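Glycoside hydrolase family protein (Novosphingobium sp. PP1Y, PDB 6Q2F) probably hydrolyses alpha-L-rhamnosidic bonds, releasing terminal L-rhamnose from glycosides, as a bacterial alpha-L-rhamnosidase. Local coordinates at residues G1044-G1055 with S1130-E1141. Numbering follows the deposited sequence.
Sequences GRSLWLDLGRVG and SGLIGPVRLIEE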
ATOM      1  N   GLY A1044      39.121  29.889  -2.654  1.00107.42           N
ATOM      2  CA  GLY A1044      39.341  29.590  -1.252  1.00106.47           C
ATOM      3  C   GLY A1044      38.460  30.353  -0.283  1.00104.64           C
ATOM      4  O   GLY A1044      38.481  30.050   0.918  1.00101.04           O
ATOM      5  N   ARG A1045      37.700  31.336  -0.762  1.00101.67           N
ATOM      6  CA  ARG A1045      36.724  32.053   0.045  1.00 92.12           C
ATOM      7  C   ARG A1045      35.429  32.136  -0.745  1.00 84.10           C
ATOM      8  O   ARG A1045      35.426  32.605  -1.887  1.00 86.51           O
ATOM      9  CB  ARG A1045      37.227  33.455   0.429  1.00 89.95           C
ATOM     10  CG  ARG A1045      36.421  34.111   1.554  1.00 86.15           C
ATOM     11  CD  ARG A1045      37.122  35.329   2.145  1.00 83.60           C
ATOM     12  NE  ARG A1045      36.900  36.537   1.355  1.00 87.11           N
ATOM     13  CZ  ARG A1045      37.783  37.053   0.505  1.00 89.64           C
ATOM     14  NH1 ARG A1045      38.964  36.468   0.335  1.00 88.83           N
ATOM     15  NH2 ARG A1045      37.487  38.160  -0.168  1.00 88.86           N
ATOM     16  N   SER A1046      34.339  31.664  -0.156  1.00 77.29           N
ATOM     17  CA  SER A1046      33.051  31.666  -0.828  1.00 69.76           C
ATOM     18  C   SER A1046      32.174  32.786  -0.286  1.00 62.17           C
ATOM     19  O   SER A1046      32.377  33.291   0.821  1.00 57.72           O
ATOM     20  CB  SER A1046      32.345  30.313  -0.672  1.00 66.72           C
ATOM     21  OG  SER A1046      32.189  29.987   0.697  1.00 68.69           O
ATOM     22  N   LEU A1047      31.196  33.170  -1.099  1.00 54.04           N
ATOM     23  CA  LEU A1047      30.234  34.210  -0.755  1.00 47.52           C
ATOM     24  C   LEU A1047      28.851  33.611  -0.938  1.00 48.94           C
ATOM     25  O   LEU A1047      28.510  33.170  -2.041  1.00 45.23           O
ATOM     26  CB  LEU A1047      30.410  35.450  -1.642  1.00 46.95           C
ATOM     27  CG  LEU A1047      29.453  36.635  -1.462  1.00 43.95           C
ATOM     28  CD1 LEU A1047      29.540  37.173  -0.042  1.00 47.10           C
ATOM     29  CD2 LEU A1047      29.776  37.753  -2.454  1.00 39.29           C
ATOM     30  N   TRP A1048      28.067  33.580   0.135  1.00 46.13           N
ATOM     31  CA  TRP A1048      26.721  33.024   0.097  1.00 38.54           C
ATOM     32  C   TRP A1048      25.695  34.145   0.151  1.00 37.83           C
ATOM     33  O   TRP A1048      25.897  35.164   0.827  1.00 39.46           O
ATOM     34  CB  TRP A1048      26.489  32.051   1.252  1.00 43.99           C
ATOM     35  CG  TRP A1048      27.383  30.839   1.184  1.00 47.76           C
ATOM     36  CD1 TRP A1048      28.665  30.739   1.654  1.00 45.68           C
ATOM     37  CD2 TRP A1048      27.068  29.564   0.600  1.00 42.07           C
ATOM     38  NE1 TRP A1048      29.160  29.483   1.403  1.00 46.24           N
ATOM     39  CE2 TRP A1048      28.203  28.743   0.758  1.00 42.44           C
ATOM     40  CE3 TRP A1048      25.940  29.041  -0.039  1.00 45.80           C
ATOM     41  CZ2 TRP A1048      28.244  27.422   0.299  1.00 46.21           C
ATOM     42  CZ3 TRP A1048      25.978  27.714  -0.495  1.00 50.96           C
ATOM     43  CH2 TRP A1048      27.125  26.927  -0.323  1.00 51.98           C
ATOM     44  N   LEU A1049      24.613  33.960  -0.598  1.00 42.05           N
ATOM     45  CA  LEU A1049      23.434  34.809  -0.528  1.00 38.31           C
ATOM     46  C   LEU A1049      22.377  34.067   0.278  1.00 37.79           C
ATOM     47  O   LEU A1049      21.903  33.004  -0.142  1.00 39.59           O
ATOM     48  CB  LEU A1049      22.907  35.130  -1.925  1.00 36.21           C
ATOM     49  CG  LEU A1049      21.669  36.024  -1.993  1.00 36.43           C
ATOM     50  CD1 LEU A1049      22.054  37.462  -1.702  1.00 40.12           C
ATOM     51  CD2 LEU A1049      21.025  35.929  -3.362  1.00 37.85           C
ATOM     52  N   ASP A1050      22.019  34.607   1.438  1.00 43.52           N
ATOM     53  CA  ASP A1050      20.977  34.014   2.262  1.00 43.75           C
ATOM     54  C   ASP A1050      19.723  34.860   2.118  1.00 37.01           C
ATOM     55  O   ASP A1050      19.753  36.059   2.394  1.00 40.88           O
ATOM     56  CB  ASP A1050      21.405  33.929   3.727  1.00 46.83           C
ATOM     57  CG  ASP A1050      20.480  33.059   4.539  1.00 60.15           C
ATOM     58  OD1 ASP A1050      19.276  33.388   4.613  1.00 67.19           O
ATOM     59  OD2 ASP A1050      20.939  32.037   5.085  1.00 73.24           O
ATOM     60  N   LEU A1051      18.630  34.236   1.685  1.00 39.58           N
ATOM     61  CA  LEU A1051      17.400  34.962   1.386  1.00 43.82           C
ATOM     62  C   LEU A1051      16.471  35.114   2.580  1.00 42.32           C
ATOM     63  O   LEU A1051      15.449  35.796   2.461  1.00 38.49           O
ATOM     64  CB  LEU A1051      16.620  34.269   0.271  1.00 35.10           C
ATOM     65  CG  LEU A1051      17.316  34.125  -1.072  1.00 39.11           C
ATOM     66  CD1 LEU A1051      16.359  33.464  -2.036  1.00 34.47           C
ATOM     67  CD2 LEU A1051      17.755  35.487  -1.596  1.00 32.52           C
ATOM     68  N   GLY A1052      16.781  34.495   3.715  1.00 42.99           N
ATOM     69  CA  GLY A1052      15.847  34.556   4.831  1.00 46.18           C
ATOM     70  C   GLY A1052      14.566  33.805   4.513  1.00 40.94           C
ATOM     71  O   GLY A1052      14.581  32.738   3.896  1.00 39.09           O
ATOM     72  N   ARG A1053      13.439  34.360   4.939  1.00 40.86           N
ATOM     73  CA  ARG A1053      12.158  33.727   4.668  1.00 41.28           C
ATOM     74  C   ARG A1053      11.776  33.973   3.218  1.00 37.26           C
ATOM     75  O   ARG A1053      11.886  35.099   2.724  1.00 40.76           O
ATOM     76  CB  ARG A1053      11.084  34.271   5.611  1.00 52.92           C
ATOM     77  CG  ARG A1053      11.270  33.869   7.072  1.00 52.67           C
ATOM     78  CD  ARG A1053      10.056  34.293   7.890  1.00 65.72           C
ATOM     79  NE  ARG A1053      10.448  34.970   9.123  1.00 87.56           N
ATOM     80  CZ  ARG A1053      10.242  34.496  10.352  1.00 92.73           C
ATOM     81  NH1 ARG A1053       9.616  33.340  10.529  1.00 86.94           N
ATOM     82  NH2 ARG A1053      10.652  35.194  11.409  1.00 96.48           N
ATOM     83  N   VAL A1054      11.331  32.925   2.548  1.00 43.02           N
ATOM     84  CA  VAL A1054      10.930  32.967   1.159  1.00 41.78           C
ATOM     85  C   VAL A1054       9.642  32.194   0.984  1.00 36.34           C
ATOM     86  O   VAL A1054       9.541  31.096   1.416  1.00 36.17           O
ATOM     87  CB  VAL A1054      11.972  32.317   0.251  1.00 34.62           C
ATOM     88  CG1 VAL A1054      11.499  32.276  -1.182  1.00 34.12           C
ATOM     89  CG2 VAL A1054      13.297  33.009   0.323  1.00 39.98           C
ATOM     90  N   GLY A1055       8.669  32.794   0.333  1.00 33.47           N
ATOM     91  CA  GLY A1055       7.405  32.152   0.074  1.00 38.44           C
ATOM     92  C   GLY A1055       7.180  32.015  -1.409  1.00 32.38           C
ATOM     93  O   GLY A1055       6.744  32.929  -2.017  1.00 36.40           O
ATOM     94  N   SER A1130       4.027  35.162   1.409  1.00 37.63           N
ATOM     95  CA  SER A1130       4.277  35.256  -0.020  1.00 39.41           C
ATOM     96  C   SER A1130       5.448  36.190  -0.316  1.00 39.24           C
ATOM     97  O   SER A1130       5.617  37.226   0.339  1.00 35.63           O
ATOM     98  CB  SER A1130       3.019  35.757  -0.742  1.00 43.12           C
ATOM     99  OG  SER A1130       3.211  35.709  -2.139  1.00 51.54           O
ATOM    100  N   GLY A1131       6.244  35.821  -1.320  1.00 36.46           N
ATOM    101  CA  GLY A1131       7.293  36.671  -1.851  1.00 35.25           C
ATOM    102  C   GLY A1131       8.623  36.515  -1.146  1.00 41.65           C
ATOM    103  O   GLY A1131       8.892  35.544  -0.421  1.00 42.44           O
ATOM    104  N   LEU A1132       9.485  37.503  -1.396  1.00 41.39           N
ATOM    105  CA  LEU A1132      10.820  37.562  -0.805  1.00 42.28           C
ATOM    106  C   LEU A1132      10.698  38.319   0.512  1.00 41.64           C
ATOM    107  O   LEU A1132      10.663  39.549   0.531  1.00 45.13           O
ATOM    108  CB  LEU A1132      11.800  38.256  -1.747  1.00 48.89           C
ATOM    109  CG  LEU A1132      13.266  38.367  -1.268  1.00 43.85           C
ATOM    110  CD1 LEU A1132      13.831  36.990  -0.885  1.00 42.08           C
ATOM    111  CD2 LEU A1132      14.142  38.997  -2.328  1.00 37.84           C
ATOM    112  N   ILE A1133      10.624  37.587   1.620  1.00 40.75           N
ATOM    113  CA  ILE A1133      10.411  38.226   2.910  1.00 40.27           C
ATOM    114  C   ILE A1133      11.733  38.650   3.562  1.00 38.84           C
ATOM    115  O   ILE A1133      11.786  39.667   4.253  1.00 43.13           O
ATOM    116  CB  ILE A1133       9.603  37.274   3.805  1.00 45.02           C
ATOM    117  CG1 ILE A1133       8.203  37.065   3.224  1.00 46.44           C
ATOM    118  CG2 ILE A1133       9.535  37.780   5.239  1.00 42.15           C
ATOM    119  CD1 ILE A1133       7.459  35.885   3.826  1.00 41.30           C
ATOM    120  N   GLY A1134      12.804  37.890   3.358  1.00 38.73           N
ATOM    121  CA  GLY A1134      14.090  38.223   3.939  1.00 42.21           C
ATOM    122  C   GLY A1134      14.270  37.948   5.424  1.00 46.28           C
ATOM    123  O   GLY A1134      13.519  37.170   6.021  1.00 44.17           O
ATOM    124  N   PRO A1135      15.289  38.580   6.036  1.00 43.74           N
ATOM    125  CA  PRO A1135      16.210  39.515   5.379  1.00 42.43           C
ATOM    126  C   PRO A1135      17.176  38.812   4.420  1.00 48.89           C
ATOM    127  O   PRO A1135      17.473  37.617   4.581  1.00 45.85           O
ATOM    128  CB  PRO A1135      16.962  40.141   6.557  1.00 41.69           C
ATOM    129  CG  PRO A1135      17.013  39.035   7.570  1.00 44.35           C
ATOM    130  CD  PRO A1135      15.727  38.244   7.402  1.00 47.79           C
ATOM    131  N   VAL A1136      17.625  39.544   3.406  1.00 48.24           N
ATOM    132  CA  VAL A1136      18.558  39.034   2.413  1.00 48.27           C
ATOM    133  C   VAL A1136      19.957  39.467   2.831  1.00 54.39           C
ATOM    134  O   VAL A1136      20.228  40.669   2.968  1.00 46.16           O
ATOM    135  CB  VAL A1136      18.219  39.543   1.004  1.00 44.96           C
ATOM    136  CG1 VAL A1136      19.189  38.948  -0.009  1.00 41.57           C
ATOM    137  CG2 VAL A1136      16.761  39.204   0.633  1.00 34.98           C
ATOM    138  N   ARG A1137      20.851  38.496   3.021  1.00 49.66           N
ATOM    139  CA  ARG A1137      22.171  38.766   3.573  1.00 52.13           C
ATOM    140  C   ARG A1137      23.258  38.147   2.710  1.00 49.00           C
ATOM    141  O   ARG A1137      23.079  37.065   2.135  1.00 51.46           O
ATOM    142  CB  ARG A1137      22.292  38.235   4.997  1.00 54.12           C
ATOM    143  CG  ARG A1137      21.262  38.790   5.943  1.00 54.34           C
ATOM    144  CD  ARG A1137      21.536  38.280   7.330  1.00 54.06           C
ATOM    145  NE  ARG A1137      21.605  36.832   7.330  1.00 60.72           N
ATOM    146  CZ  ARG A1137      22.006  36.106   8.364  1.00 67.61           C
ATOM    147  NH1 ARG A1137      22.372  36.711   9.488  1.00 69.82           N
ATOM    148  NH2 ARG A1137      22.036  34.784   8.271  1.00 59.89           N
ATOM    149  N   LEU A1138      24.374  38.858   2.607  1.00 47.26           N
ATOM    150  CA  LEU A1138      25.599  38.322   2.039  1.00 45.86           C
ATOM    151  C   LEU A1138      26.457  37.806   3.179  1.00 52.14           C
ATOM    152  O   LEU A1138      26.633  38.491   4.193  1.00 49.58           O
ATOM    153  CB  LEU A1138      26.365  39.390   1.256  1.00 49.86           C
ATOM    154  CG  LEU A1138      26.009  39.629  -0.215  1.00 52.70           C
ATOM    155  CD1 LEU A1138      24.533  39.522  -0.441  1.00 56.35           C
ATOM    156  CD2 LEU A1138      26.495  40.996  -0.645  1.00 43.81           C
ATOM    157  N   ILE A1139      26.990  36.596   3.013  1.00 47.63           N
ATOM    158  CA  ILE A1139      27.708  35.900   4.073  1.00 50.67           C
ATOM    159  C   ILE A1139      28.998  35.314   3.514  1.00 52.15           C
ATOM    160  O   ILE A1139      28.971  34.565   2.528  1.00 40.89           O
ATOM    161  CB  ILE A1139      26.840  34.792   4.695  1.00 53.08           C
ATOM    162  CG1 ILE A1139      25.583  35.376   5.347  1.00 53.09           C
ATOM    163  CG2 ILE A1139      27.645  34.014   5.716  1.00 48.94           C
ATOM    164  CD1 ILE A1139      24.605  34.276   5.790  1.00 50.78           C
ATOM    165  N   GLU A1140      30.110  35.606   4.162  1.00 52.64           N
ATOM    166  CA  GLU A1140      31.393  35.079   3.767  1.00 60.87           C
ATOM    167  C   GLU A1140      31.885  33.988   4.703  1.00 66.93           C
ATOM    168  O   GLU A1140      31.603  33.998   5.874  1.00 61.89           O
ATOM    169  CB  GLU A1140      32.431  36.193   3.742  1.00 60.91           C
ATOM    170  CG  GLU A1140      32.366  37.061   2.506  1.00 77.43           C
ATOM    171  CD  GLU A1140      33.494  38.073   2.377  1.00 88.03           C
ATOM    172  OE1 GLU A1140      33.218  39.281   2.565  1.00 87.78           O
ATOM    173  OE2 GLU A1140      34.631  37.665   2.087  1.00 94.55           O
ATOM    174  N   GLU A1141      32.639  33.048   4.165  1.00 78.33           N
ATOM    175  CA  GLU A1141      33.243  31.976   4.957  1.00 84.44           C
ATOM    176  C   GLU A1141      34.622  32.379   5.478  1.00 89.26           C
ATOM    177  O   GLU A1141      34.770  32.831   6.616  1.00 93.21           O
ATOM    178  CB  GLU A1141      33.366  30.699   4.130  1.00 89.16           C
ATOM    179  CG  GLU A1141      34.442  30.774   3.048  1.00 99.87           C
ATOM    180  CD  GLU A1141      34.679  29.431   2.358  1.00109.89           C
ATOM    181  OE1 GLU A1141      34.326  28.385   2.947  1.00112.96           O
ATOM    182  OE2 GLU A1141      35.210  29.416   1.224  1.00112.72           O
TER
HETATM  183  O   HOH W   1      19.149  35.900   5.630  1.00 47.55           O
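Trp1048 N donates to Ile1139 O at 2.7 Å and Ile1139 N to Trp1048 O at 2.8 Å, and Asp1050 and Arg1137 form the next antiparallel hydrogen-bonded pair. On the face that carries Leu1047, Leu1049 and Leu1138, Leu1049 CD1 presses against Leu1138 CD1 at 3.5 Å, tighter than usual for two methyls, and also meets Val1136 CG1. Leu1049 CG lies anti to the backbone N (chi1 -180°), which swings the branch toward the partner strand. Farther along, Leu1132 CD1 reaches both Leu1051 CB and Val1054 CG2. The strands are the central pair of a four-stranded antiparallel sheet in a galactose-binding-like beta-sandwich domain, with 1076-1078 and 983-987 outside them; Leu1090 and Ile1092 of the second sheet cover the leucine face. Regular pairing breaks where Ile1133 N and Gly1134 N both donate to Arg1053 O, each at 3.0 Å, in a classic beta bulge. Beside it, Asp1050 OD1 accepts from Gly1052 N at 2.9 Å, an Asx turn, and a water lies 2.7 Å from Asp1050 OD1 and 2.6 Å from the carbonyl O of Pro1135, whose preceding peptide bond is cis. At the strand end the poorly ordered Arg1045 forms a salt bridge, NE to Glu1140 OE2 at 2.6 Å (164°), the carboxylate turned 42° from the guanidinium plane.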